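Local coordinates for telomere length regulator taz1 (PDB 4ZMI), which binds double-stranded telomeric DNA, regulates telomere length and is required for silencing of telomere-adjacent genes and normal meiosis or sporulation, at residues P97-Q102 against L226-V231. Sequence-based numbering, arbitrary orientation.
Sequences PLKSIQ and LEFKNV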
loop_
_atom_site.group_PDB
_atom_site.type_symbol
_atom_site.label_atom_id
_atom_site.label_comp_id
_atom_site.label_asym_id
_atom_site.label_seq_id
_atom_site.Cartn_x
_atom_site.Cartn_y
_atom_site.Cartn_z
ATOM N N PRO A 97 -14.281 -0.202 -7.513
ATOM C CA PRO A 97 -13.876 -1.520 -7.006
ATOM C C PRO A 97 -12.362 -1.705 -6.938
ATOM O O PRO A 97 -11.914 -2.565 -6.189
ATOM C CB PRO A 97 -14.468 -2.483 -8.038
ATOM C CG PRO A 97 -14.502 -1.699 -9.277
ATOM C CD PRO A 97 -14.902 -0.316 -8.842
ATOM N N LEU A 98 -11.592 -0.941 -7.709
ATOM C CA LEU A 98 -10.140 -1.045 -7.621
ATOM C C LEU A 98 -9.692 -0.613 -6.226
ATOM O O LEU A 98 -8.867 -1.273 -5.609
ATOM C CB LEU A 98 -9.446 -0.223 -8.708
ATOM C CG LEU A 98 -9.424 -0.903 -10.097
ATOM C CD1 LEU A 98 -9.011 0.064 -11.179
ATOM C CD2 LEU A 98 -8.512 -2.137 -10.125
ATOM N N LYS A 99 -10.265 0.476 -5.728
ATOM C CA LYS A 99 -9.943 0.970 -4.383
ATOM C C LYS A 99 -10.214 -0.092 -3.335
ATOM O O LYS A 99 -9.464 -0.215 -2.372
ATOM C CB LYS A 99 -10.759 2.201 -4.048
ATOM C CG LYS A 99 -10.592 3.332 -5.026
ATOM C CD LYS A 99 -9.479 4.270 -4.619
ATOM C CE LYS A 99 -9.453 5.454 -5.569
ATOM N NZ LYS A 99 -8.406 6.436 -5.213
ATOM N N SER A 100 -11.276 -0.868 -3.527
ATOM C CA SER A 100 -11.598 -1.937 -2.596
ATOM C C SER A 100 -10.523 -3.018 -2.593
ATOM O O SER A 100 -10.067 -3.431 -1.532
ATOM C CB SER A 100 -12.966 -2.554 -2.904
ATOM O OG SER A 100 -14.012 -1.621 -2.680
ATOM N N ILE A 101 -10.121 -3.474 -3.774
ATOM C CA ILE A 101 -9.092 -4.511 -3.879
ATOM C C ILE A 101 -7.782 -4.047 -3.214
ATOM O O ILE A 101 -7.134 -4.791 -2.467
ATOM C CB ILE A 101 -8.817 -4.872 -5.362
ATOM C CG1 ILE A 101 -10.088 -5.393 -6.029
ATOM C CG2 ILE A 101 -7.715 -5.908 -5.472
ATOM C CD1 ILE A 101 -10.248 -4.919 -7.453
ATOM N N GLN A 102 -7.402 -2.808 -3.478
ATOM C CA GLN A 102 -6.176 -2.271 -2.908
ATOM C C GLN A 102 -6.252 -2.215 -1.362
ATOM O O GLN A 102 -5.282 -2.539 -0.673
ATOM C CB GLN A 102 -5.906 -0.897 -3.512
ATOM C CG GLN A 102 -4.684 -0.191 -2.988
ATOM C CD GLN A 102 -4.640 1.253 -3.427
ATOM O OE1 GLN A 102 -5.448 2.066 -2.986
ATOM N NE2 GLN A 102 -3.706 1.579 -4.319
ATOM N N LEU A 226 -9.048 4.395 4.031
ATOM C CA LEU A 226 -10.433 4.837 3.920
ATOM C C LEU A 226 -10.543 6.178 3.205
ATOM O O LEU A 226 -11.380 6.326 2.320
ATOM C CB LEU A 226 -11.101 4.910 5.292
ATOM C CG LEU A 226 -11.579 3.592 5.901
ATOM C CD1 LEU A 226 -12.011 3.796 7.342
ATOM C CD2 LEU A 226 -12.710 3.011 5.089
ATOM N N GLU A 227 -9.708 7.148 3.586
ATOM C CA GLU A 227 -9.616 8.422 2.863
ATOM C C GLU A 227 -9.355 8.175 1.385
ATOM O O GLU A 227 -10.015 8.754 0.524
ATOM C CB GLU A 227 -8.458 9.278 3.371
ATOM C CG GLU A 227 -8.388 9.509 4.856
ATOM C CD GLU A 227 -7.177 10.340 5.225
ATOM O OE1 GLU A 227 -6.851 11.290 4.478
ATOM O OE2 GLU A 227 -6.542 10.031 6.252
ATOM N N PHE A 228 -8.358 7.334 1.110
ATOM C CA PHE A 228 -7.997 6.946 -0.251
ATOM C C PHE A 228 -9.263 6.460 -0.959
ATOM O O PHE A 228 -9.531 6.851 -2.091
ATOM C CB PHE A 228 -6.920 5.846 -0.201
ATOM C CG PHE A 228 -6.074 5.709 -1.460
ATOM C CD1 PHE A 228 -4.800 5.158 -1.383
ATOM C CD2 PHE A 228 -6.542 6.093 -2.711
ATOM C CE1 PHE A 228 -4.008 5.006 -2.513
ATOM C CE2 PHE A 228 -5.741 5.938 -3.856
ATOM C CZ PHE A 228 -4.485 5.392 -3.750
ATOM N N LYS A 229 -10.062 5.653 -0.261
ATOM C CA LYS A 229 -11.235 4.997 -0.854
ATOM C C LYS A 229 -12.366 5.948 -1.274
ATOM O O LYS A 229 -13.243 5.564 -2.048
ATOM C CB LYS A 229 -11.775 3.888 0.066
ATOM C CG LYS A 229 -12.533 2.775 -0.670
ATOM C CD LYS A 229 -12.882 1.588 0.232
ATOM C CE LYS A 229 -14.092 1.869 1.116
ATOM N NZ LYS A 229 -14.549 0.643 1.833
ATOM N N ASN A 230 -12.359 7.178 -0.772
ATOM C CA ASN A 230 -13.312 8.160 -1.283
ATOM C C ASN A 230 -12.644 9.341 -2.002
ATOM O O ASN A 230 -13.147 10.461 -1.994
ATOM C CB ASN A 230 -14.322 8.602 -0.210
ATOM C CG ASN A 230 -13.674 9.322 0.954
ATOM O OD1 ASN A 230 -12.461 9.275 1.127
ATOM N ND2 ASN A 230 -14.488 9.988 1.768
ATOM N N VAL A 231 -11.509 9.062 -2.640
ATOM C CA VAL A 231 -10.813 10.036 -3.478
ATOM C C VAL A 231 -10.825 9.582 -4.944
ATOM O O VAL A 231 -10.570 8.416 -5.234
ATOM C CB VAL A 231 -9.360 10.220 -3.010
ATOM C CG1 VAL A 231 -8.538 10.948 -4.062
ATOM C CG2 VAL A 231 -9.324 10.964 -1.702
#
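Lys99 reaches from helix 95-107 to the C-terminal end of helix 214-229, where the ammonium group of this buried residue meets the carbonyl oxygens of Phe228 and Val231. Its NZ donates to Val231 O at 2.9 Å and makes a weak bond of 3.3 Å to Phe228 O. A turn at chi2 (-91°) brings CD close to Phe228 O, and beyond it the chain runs extended. The lysine crosses the Phe228 side chain at about a right angle. NZ lies at the ring edge, near its plane, and its 3.0 Å approach to Phe228 CE2 is tight and not a cation-pi contact; that interaction the lysine makes with Phe78. Carbonyls at a helix end carry partial negative charge, which would probably favour the protonated amine.

Gln102 meets the phenylalanine differently. Its chain runs extended to CD, and the turn at chi3 (69°) lays OE1 over one face of the Phe228 ring, offset toward the rim and 3.3 Å from CE1, with amide and ring planes 57° apart. NE2 is hydrogen-bonded to Ile76 O, which helps fix the amide, while Ile123 and Ala127 of helix 118-130 also touch the ring. An alanine in place of Phe228 would probably open a gap where the ring lay between Gln102 and helix 118-130, and leave Gln102 OE1 without the face it lies over.

Nearer the helix backbones, Lys229 CG packs 3.9 Å from Lys99 CB, and Lys229 NZ continues to a salt bridge with Glu23. The whole exemplifies a tertiary helix-to-helix contact in which a lysine of one helix bonds to carbonyl oxygens at and just beyond the C-terminal end of another, here within the all-helical, TRF-family domain of Taz1.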